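Tetratricopeptide TPR_2 repeat protein (Thermobaculum terrenum, PDB 5DJS) is of unknown function but joins a helical array of tetratricopeptide repeats to a GT-B-type fold of glycosyl transferase family 41, with UDP bound in the model. Local coordinates at residues A[51-55]-A[56-60]; A[100-103]-A[104-107]; A[202-205]-A[206-210]; A[79-82]-A[83-87]. The protein carries 1 engineered substitution. One frame throughout, in Å; residues are numbered along the deposited sequence.

Interaction 1. Residues A[51-55]-A[56-60]; sequences LLHGE and CGNYG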
# COMPACT_ATOMS: atom_id res chain seq x y z
N LEU A 51 -9.84 -15.04 -7.83
CA LEU A 51 -8.82 -14.49 -6.90
C LEU A 51 -7.46 -14.40 -7.55
O LEU A 51 -6.82 -13.36 -7.52
CB LEU A 51 -8.59 -15.36 -5.66
CG LEU A 51 -9.70 -15.83 -4.75
CD1 LEU A 51 -9.08 -16.46 -3.50
CD2 LEU A 51 -10.56 -14.66 -4.38
N LEU A 52 -7.03 -15.53 -8.11
CA LEU A 52 -5.67 -15.72 -8.56
C LEU A 52 -5.32 -14.73 -9.65
O LEU A 52 -4.28 -14.08 -9.59
CB LEU A 52 -5.45 -17.15 -9.06
CG LEU A 52 -5.55 -18.26 -8.01
CD1 LEU A 52 -5.67 -19.62 -8.69
CD2 LEU A 52 -4.37 -18.24 -7.05
N HIS A 53 -6.20 -14.61 -10.64
CA HIS A 53 -6.05 -13.61 -11.70
C HIS A 53 -6.18 -12.18 -11.18
O HIS A 53 -5.54 -11.27 -11.72
CB HIS A 53 -7.01 -13.91 -12.85
CG HIS A 53 -6.55 -15.04 -13.72
ND1 HIS A 53 -5.65 -14.86 -14.74
CD2 HIS A 53 -6.82 -16.36 -13.69
CE1 HIS A 53 -5.40 -16.02 -15.32
NE2 HIS A 53 -6.10 -16.95 -14.70
N GLY A 54 -6.99 -11.98 -10.14
CA GLY A 54 -7.06 -10.71 -9.42
C GLY A 54 -5.75 -10.32 -8.76
O GLY A 54 -5.34 -9.16 -8.83
N GLU A 55 -5.09 -11.29 -8.11
CA GLU A 55 -3.74 -11.09 -7.56
C GLU A 55 -2.71 -10.87 -8.66
O GLU A 55 -1.84 -10.01 -8.52
CB GLU A 55 -3.32 -12.27 -6.66
CG GLU A 55 -3.98 -12.28 -5.28
CD GLU A 55 -3.54 -13.45 -4.40
OE1 GLU A 55 -3.22 -14.55 -4.92
OE2 GLU A 55 -3.53 -13.27 -3.16
N CYS A 56 -2.81 -11.62 -9.76
CA CYS A 56 -1.93 -11.43 -10.94
C CYS A 56 -2.17 -10.12 -11.72
O CYS A 56 -1.35 -9.76 -12.55
CB CYS A 56 -2.04 -12.62 -11.91
SG CYS A 56 -1.44 -14.19 -11.26
N GLY A 57 -3.30 -9.44 -11.49
CA GLY A 57 -3.59 -8.16 -12.16
C GLY A 57 -4.45 -8.24 -13.42
O GLY A 57 -4.75 -7.21 -14.01
N ASN A 58 -4.85 -9.45 -13.82
CA ASN A 58 -5.75 -9.63 -14.97
C ASN A 58 -7.20 -9.34 -14.58
O ASN A 58 -8.01 -10.25 -14.49
CB ASN A 58 -5.66 -11.06 -15.51
CG ASN A 58 -4.26 -11.43 -15.93
OD1 ASN A 58 -3.65 -12.35 -15.35
ND2 ASN A 58 -3.72 -10.73 -16.94
N TYR A 59 -7.52 -8.07 -14.36
CA TYR A 59 -8.82 -7.70 -13.79
C TYR A 59 -10.00 -7.98 -14.72
O TYR A 59 -11.11 -8.24 -14.25
CB TYR A 59 -8.84 -6.24 -13.32
CG TYR A 59 -7.72 -5.87 -12.36
CD1 TYR A 59 -7.34 -6.71 -11.30
CD2 TYR A 59 -7.04 -4.66 -12.50
CE1 TYR A 59 -6.32 -6.36 -10.43
CE2 TYR A 59 -6.03 -4.30 -11.62
CZ TYR A 59 -5.67 -5.16 -10.59
OH TYR A 59 -4.66 -4.82 -9.73
N GLY A 60 -9.76 -7.96 -16.03
CA GLY A 60 -10.77 -8.31 -17.04
C GLY A 60 -11.30 -9.73 -16.90
O GLY A 60 -12.51 -9.92 -16.75
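The tight turn between the paired helices of a tetratricopeptide repeat is closed here by His53, on the last turn of helix 43-56, and Asn58, just before helix 59-72. His53 ND1 donates to Asn58 OD1 at 3.3 Å, with a fairly straight N-H (160°). The two ends use different geometry: the oxygen lies close to the imidazole plane, at the ring edge, whereas the nitrogen comes in above the carboxamide plane. Ring and amide are accordingly turned 53° against each other. The His53 ring swings beside its own backbone N (chi1 -77°), which brings ND1 to Asn58 OD1; NE2 makes a weak hydrogen bond to Glu29.

The main chain of the turn is held by its own bonds. Cys56 N still makes a helical bond to Leu52 O at 2.9 Å, but Gly57 turns to positive phi, a conformation glycine takes readily, and its N makes a weak bond to Gly54 O at 3.4 Å. Asn58 N folds back weakly on His53 O at 2.9 Å, so one residue is held through both backbone and side chain. Asn58 is also the centre of an inverse gamma turn, with Tyr59 N bonded weakly to Gly57 O.

Tyr59 presents the edge of its ring to the helix end, CE1 lying 3.4 Å from Gly54 O, while Gly57 O sits over one ring face. Its OH is hydrogen-bonded to Thr367, linking the turn to the GT-B part. A short glycine-containing reversal between antiparallel helices is typical of the tetratricopeptide repeat hairpin.

Interaction 2. Residues A[100-103]-A[104-107]; sequences LHHA and LELR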
# COMPACT_ATOMS: atom_id res chain seq x y z
N LEU A 100 -18.59 -4.75 -1.86
CA LEU A 100 -18.14 -4.93 -0.48
C LEU A 100 -19.31 -4.79 0.50
O LEU A 100 -19.40 -5.57 1.45
CB LEU A 100 -17.01 -3.94 -0.14
CG LEU A 100 -15.52 -4.30 -0.31
CD1 LEU A 100 -15.28 -5.60 -1.06
CD2 LEU A 100 -14.75 -3.16 -0.95
N HIS A 101 -20.19 -3.82 0.27
CA HIS A 101 -21.43 -3.70 1.06
C HIS A 101 -22.24 -4.98 1.02
O HIS A 101 -22.70 -5.45 2.06
CB HIS A 101 -22.31 -2.52 0.59
CG HIS A 101 -21.89 -1.19 1.12
ND1 HIS A 101 -22.20 -0.77 2.40
CD2 HIS A 101 -21.18 -0.19 0.55
CE1 HIS A 101 -21.69 0.44 2.59
NE2 HIS A 101 -21.06 0.81 1.49
N HIS A 102 -22.42 -5.55 -0.17
CA HIS A 102 -23.18 -6.79 -0.32
C HIS A 102 -22.59 -7.91 0.51
O HIS A 102 -23.34 -8.65 1.15
CB HIS A 102 -23.29 -7.23 -1.80
CG HIS A 102 -24.14 -6.33 -2.63
ND1 HIS A 102 -25.35 -5.82 -2.18
CD2 HIS A 102 -23.98 -5.86 -3.89
CE1 HIS A 102 -25.88 -5.06 -3.13
NE2 HIS A 102 -25.07 -5.07 -4.17
N ALA A 103 -21.27 -8.01 0.52
CA ALA A 103 -20.57 -9.07 1.25
C ALA A 103 -20.81 -8.94 2.75
O ALA A 103 -20.98 -9.95 3.43
CB ALA A 103 -19.08 -9.03 0.93
N LEU A 104 -20.84 -7.71 3.24
CA LEU A 104 -21.19 -7.43 4.65
C LEU A 104 -22.67 -7.63 4.95
O LEU A 104 -23.01 -8.09 6.03
CB LEU A 104 -20.78 -6.02 5.05
CG LEU A 104 -19.29 -5.74 5.23
CD1 LEU A 104 -19.09 -4.26 5.48
CD2 LEU A 104 -18.70 -6.54 6.38
N GLU A 105 -23.54 -7.25 4.03
CA GLU A 105 -24.95 -7.51 4.21
C GLU A 105 -25.22 -9.01 4.36
O GLU A 105 -25.99 -9.42 5.22
CB GLU A 105 -25.76 -6.91 3.06
CG GLU A 105 -25.82 -5.39 3.12
CD GLU A 105 -26.38 -4.73 1.87
OE1 GLU A 105 -26.18 -5.23 0.74
OE2 GLU A 105 -27.01 -3.68 2.02
N LEU A 106 -24.52 -9.83 3.57
CA LEU A 106 -24.70 -11.29 3.58
C LEU A 106 -23.99 -12.00 4.74
O LEU A 106 -24.41 -13.08 5.15
CB LEU A 106 -24.21 -11.88 2.25
CG LEU A 106 -25.13 -11.64 1.04
CD1 LEU A 106 -24.40 -11.90 -0.28
CD2 LEU A 106 -26.38 -12.50 1.12
N ARG A 107 -22.92 -11.41 5.24
CA ARG A 107 -22.17 -11.98 6.34
C ARG A 107 -21.70 -10.79 7.17
O ARG A 107 -20.62 -10.26 6.94
CB ARG A 107 -21.00 -12.80 5.80
CG ARG A 107 -20.34 -13.72 6.83
CD ARG A 107 -18.83 -13.86 6.63
NE ARG A 107 -18.47 -14.48 5.35
CZ ARG A 107 -18.21 -15.78 5.14
NH1 ARG A 107 -18.24 -16.67 6.13
NH2 ARG A 107 -17.91 -16.19 3.91
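Glu105 N bonds to His101 O at 2.8 Å, one of several helical bonds that carry the end of helix 93-106. Leu104 N reaches Leu100 O at 3.1 Å and Leu106 N reaches His102 O at 2.9 Å; the last, from Arg107 N to Ala103 O, is weak, as the chain leaves helical geometry there.

On the outer side His102 and Glu105, three residues apart, lie side by side and point the same way. Each has CG beside its own backbone N (chi1 -69° and -72°), and the extended glutamate brings OE1 to the imidazole edge, 3.1 Å from His102 ND1. The nitrogen meets this oxygen nearly end-on, although the oxygen stands somewhat off the ring plane. CG of Glu105 lies 3.3 Å from His101 O, a carbonyl of the preceding turn.

Leu104 packs on Ala113 and Leu117 of helix 111-120, and Leu106 on Ala77 and His80. Arg107 leads off to a cation-pi contact with Tyr110.

A carboxylate accepting from ND1 would help to hold the rotation of the His102 ring and would probably favour protonation of the imidazole.

Interaction 3. Residues A[202-205]-A[206-210]; sequences PRSD and ALTDR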
# COMPACT_ATOMS: atom_id res chain seq x y z
N PRO A 202 4.00 -16.64 2.54
CA PRO A 202 5.03 -17.59 2.11
C PRO A 202 5.96 -17.13 0.98
O PRO A 202 7.06 -17.66 0.86
CB PRO A 202 4.24 -18.83 1.67
CG PRO A 202 2.84 -18.37 1.47
CD PRO A 202 2.63 -17.15 2.31
N ARG A 203 5.52 -16.19 0.14
CA ARG A 203 6.35 -15.72 -0.97
C ARG A 203 7.71 -15.23 -0.46
O ARG A 203 7.79 -14.32 0.38
CB ARG A 203 5.66 -14.60 -1.76
CG ARG A 203 4.62 -15.09 -2.74
CD ARG A 203 3.79 -13.93 -3.27
NE ARG A 203 2.86 -13.42 -2.26
CZ ARG A 203 1.88 -12.55 -2.49
NH1 ARG A 203 1.67 -12.06 -3.71
NH2 ARG A 203 1.09 -12.16 -1.48
N SER A 204 8.77 -15.86 -0.97
CA SER A 204 10.14 -15.58 -0.56
C SER A 204 11.00 -15.40 -1.80
O SER A 204 11.42 -16.38 -2.43
CB SER A 204 10.66 -16.72 0.33
OG SER A 204 11.96 -16.46 0.82
N ASP A 205 11.22 -14.14 -2.17
CA ASP A 205 12.06 -13.75 -3.32
C ASP A 205 13.44 -13.24 -2.86
O ASP A 205 13.75 -13.28 -1.68
CB ASP A 205 11.32 -12.72 -4.19
CG ASP A 205 10.99 -11.41 -3.45
OD1 ASP A 205 11.68 -11.04 -2.48
OD2 ASP A 205 10.02 -10.74 -3.87
N ALA A 206 14.26 -12.78 -3.79
CA ALA A 206 15.59 -12.23 -3.48
C ALA A 206 15.62 -11.21 -2.32
O ALA A 206 16.57 -11.21 -1.53
CB ALA A 206 16.22 -11.61 -4.72
N LEU A 207 14.61 -10.35 -2.22
CA LEU A 207 14.57 -9.33 -1.16
C LEU A 207 14.28 -9.94 0.23
O LEU A 207 14.83 -9.47 1.23
CB LEU A 207 13.54 -8.24 -1.49
CG LEU A 207 13.36 -7.09 -0.49
CD1 LEU A 207 14.66 -6.53 0.04
CD2 LEU A 207 12.59 -5.94 -1.13
N THR A 208 13.45 -10.99 0.29
CA THR A 208 13.17 -11.65 1.57
C THR A 208 14.44 -12.34 2.07
O THR A 208 14.74 -12.30 3.26
CB THR A 208 11.99 -12.67 1.52
OG1 THR A 208 12.39 -13.87 0.86
CG2 THR A 208 10.81 -12.10 0.80
N ASP A 209 15.18 -12.96 1.15
CA ASP A 209 16.49 -13.54 1.45
C ASP A 209 17.43 -12.50 2.05
O ASP A 209 18.13 -12.79 3.04
CB ASP A 209 17.13 -14.18 0.21
CG ASP A 209 16.34 -15.37 -0.34
OD1 ASP A 209 15.45 -15.90 0.36
OD2 ASP A 209 16.61 -15.77 -1.49
N ARG A 210 17.43 -11.29 1.49
CA ARG A 210 18.21 -10.18 2.05
C ARG A 210 17.70 -9.74 3.43
O ARG A 210 18.49 -9.55 4.36
CB ARG A 210 18.29 -8.99 1.07
CG ARG A 210 19.43 -9.10 0.06
CD ARG A 210 19.51 -7.91 -0.90
NE ARG A 210 18.70 -8.11 -2.11
CZ ARG A 210 17.77 -7.28 -2.60
NH1 ARG A 210 17.47 -6.11 -2.03
NH2 ARG A 210 17.14 -7.63 -3.72
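Asp205 holds its carboxylate between its own backbone N and carbonyl carbon (chi1 61°), which curls OD1 over the start of helix 206-214, and Thr208 puts its hydroxyl in the corresponding place (chi1 75°), facing back to Ser204 and Asp205. This is an N-cap: Asp205 is the residue just before the helix, at the end of the loop that follows strand 193-199 of the first parallel sheet.

OD1 of Asp205 is shared by two amides of the first turn. Thr208 N donates to it at 3.3 Å, with an N-H angle of 153°, meeting the oxygen nearly end-on; Leu207 N makes a weaker, more bent bond at 3.0 Å. The carboxylate sits at the N-terminal end of the helix, where the helix dipole would probably favour its negative charge. The other oxygen, OD2, accepts from Cys174 N, so the cap also ties the helix start to the loop before helix 176-187.

A second set of bonds surrounds the Thr208 hydroxyl. Its OG1 is hydrogen-bonded to Ser204 OG at 2.6 Å, with either group able to give the proton, and Asp205 O is a further acceptor within its reach at 2.9 Å. The methyl CG2 of Thr208 turns the other way, 3.6 Å from Asp205 OD1. Arg212 binds both Ser204 OG and, in a salt bridge, Asp209 OD1, bridging the loop residue and the helix.

The regular helical pattern is reached at Asp209, whose backbone N donates to Asp205 O at 3.2 Å in a nearly straight bond.

Interaction 4. Residues A[79-82]-A[83-87]; sequences YHYN and LGNVL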
# COMPACT_ATOMS: atom_id res chain seq x y z
N TYR A 79 -17.64 -14.35 -2.58
CA TYR A 79 -17.63 -14.09 -4.02
C TYR A 79 -17.87 -12.61 -4.30
O TYR A 79 -17.24 -12.04 -5.20
CB TYR A 79 -18.68 -14.93 -4.76
CG TYR A 79 -18.56 -16.45 -4.64
CD1 TYR A 79 -17.47 -17.06 -3.99
CD2 TYR A 79 -19.52 -17.28 -5.21
CE1 TYR A 79 -17.37 -18.44 -3.90
CE2 TYR A 79 -19.42 -18.67 -5.13
CZ TYR A 79 -18.34 -19.24 -4.47
OH TYR A 79 -18.22 -20.61 -4.38
N HIS A 80 -18.77 -12.00 -3.52
CA HIS A 80 -18.98 -10.55 -3.56
C HIS A 80 -17.78 -9.77 -3.05
O HIS A 80 -17.41 -8.76 -3.66
CB HIS A 80 -20.21 -10.15 -2.75
CG HIS A 80 -21.50 -10.64 -3.32
ND1 HIS A 80 -22.19 -9.96 -4.30
CD2 HIS A 80 -22.23 -11.75 -3.04
CE1 HIS A 80 -23.29 -10.63 -4.60
NE2 HIS A 80 -23.34 -11.72 -3.85
N TYR A 81 -17.18 -10.23 -1.96
CA TYR A 81 -15.96 -9.61 -1.40
C TYR A 81 -14.87 -9.48 -2.45
O TYR A 81 -14.39 -8.39 -2.74
CB TYR A 81 -15.45 -10.41 -0.19
CG TYR A 81 -14.05 -10.07 0.27
CD1 TYR A 81 -13.74 -8.79 0.71
CD2 TYR A 81 -13.04 -11.03 0.26
CE1 TYR A 81 -12.46 -8.46 1.14
CE2 TYR A 81 -11.75 -10.72 0.68
CZ TYR A 81 -11.47 -9.43 1.12
OH TYR A 81 -10.21 -9.11 1.53
N ASN A 82 -14.51 -10.60 -3.05
CA ASN A 82 -13.41 -10.62 -4.00
C ASN A 82 -13.69 -9.91 -5.31
O ASN A 82 -12.77 -9.36 -5.92
CB ASN A 82 -12.96 -12.05 -4.23
CG ASN A 82 -12.26 -12.58 -3.02
OD1 ASN A 82 -11.14 -12.17 -2.73
ND2 ASN A 82 -12.92 -13.44 -2.26
N LEU A 83 -14.95 -9.91 -5.73
CA LEU A 83 -15.38 -9.09 -6.87
C LEU A 83 -15.18 -7.62 -6.56
O LEU A 83 -14.65 -6.88 -7.39
CB LEU A 83 -16.84 -9.35 -7.22
CG LEU A 83 -17.39 -8.48 -8.34
CD1 LEU A 83 -16.66 -8.75 -9.65
CD2 LEU A 83 -18.89 -8.69 -8.48
N GLY A 84 -15.60 -7.19 -5.38
CA GLY A 84 -15.40 -5.80 -4.94
C GLY A 84 -13.94 -5.35 -4.97
O GLY A 84 -13.64 -4.24 -5.44
N ASN A 85 -13.03 -6.21 -4.49
CA ASN A 85 -11.60 -5.90 -4.51
C ASN A 85 -11.04 -5.78 -5.92
O ASN A 85 -10.27 -4.86 -6.20
CB ASN A 85 -10.76 -6.92 -3.71
CG ASN A 85 -10.88 -6.76 -2.18
OD1 ASN A 85 -10.72 -7.74 -1.46
ND2 ASN A 85 -11.14 -5.54 -1.69
N VAL A 86 -11.43 -6.69 -6.80
CA VAL A 86 -11.05 -6.61 -8.20
C VAL A 86 -11.55 -5.31 -8.83
O VAL A 86 -10.79 -4.62 -9.50
CB VAL A 86 -11.51 -7.84 -8.99
CG1 VAL A 86 -11.39 -7.61 -10.50
CG2 VAL A 86 -10.67 -9.05 -8.59
N LEU A 87 -12.82 -4.98 -8.59
CA LEU A 87 -13.40 -3.75 -9.14
C LEU A 87 -12.72 -2.48 -8.64
O LEU A 87 -12.43 -1.58 -9.45
CB LEU A 87 -14.90 -3.69 -8.85
CG LEU A 87 -15.75 -4.74 -9.57
CD1 LEU A 87 -17.16 -4.76 -9.00
CD2 LEU A 87 -15.80 -4.50 -11.07
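The backbone of 79-87 is an unbroken alpha-helix, in which Leu83, Gly84, Asn85 and Val86 give their N-H groups to the carbonyls of Tyr79, His80, Tyr81 and Asn82. The shortest of these bonds joins Gly84 N to His80 O at 2.9 Å. The longest joins Leu83 N to Tyr79 O at 3.2 Å.

Along one flank, Tyr81 and Asn85 meet one turn apart. CG of Tyr81 is anti to its backbone N (chi1 167°), and this carries the ring across the carboxamide of Asn85. OD1 of Asn85 lies over one ring face, 3.2 Å from both CE1 and CZ of Tyr81, and the amide plane is steep to the ring, 76° apart. The oxygen therefore points at the face near the phenol end rather than at an edge. Tyr81 OH has a weak hydrogen bond to Arg112.

On other flanks aliphatic carbons rest against the carbonyls of the preceding turn. Val86 CG2 lies 3.4 Å from Asn82 O, and Leu83 CB is equally distant from Tyr79 O. Gly84 passes close by the carbonyls of His80 and Tyr81. Asn82 bends its amide back along its own helix, ND2 bonding to Ser78 O.

Neighbouring helices enclose most of this. The rings of Tyr79 and His47 meet, their planes about 30° apart, and Tyr79 OH bonds to Ser43, on the side of helix 43-56, where Asn82 also packs on Leu51. Val86 faces Leu66 of helix 59-72, while Leu83 meets Ser99 of helix 93-106, so helix 77-89 sits amid three others of the repeat array.

Interactions 1, 4 and 2 follow one another along the repeat array. Interaction 4 touches both others: Gly54 and Val86 meet between 1 and 4, and Leu100 and Ala103 of interaction 2 pack on Tyr81. The centres of 1 and 4, and of 4 and 2, are each about 11 Å apart. Interaction 4 is buried and built on helical bonds and packing, whereas 1 and 2 are partly exposed and each carries a histidine side-chain hydrogen bond, across the turn between two helices in 1 and along the helix in 2. Interaction 3 belongs to the GT-B part, touches none of the others, and governs a helix start by carboxylate capping; its nearest atoms lie about 5 Å from interaction 1.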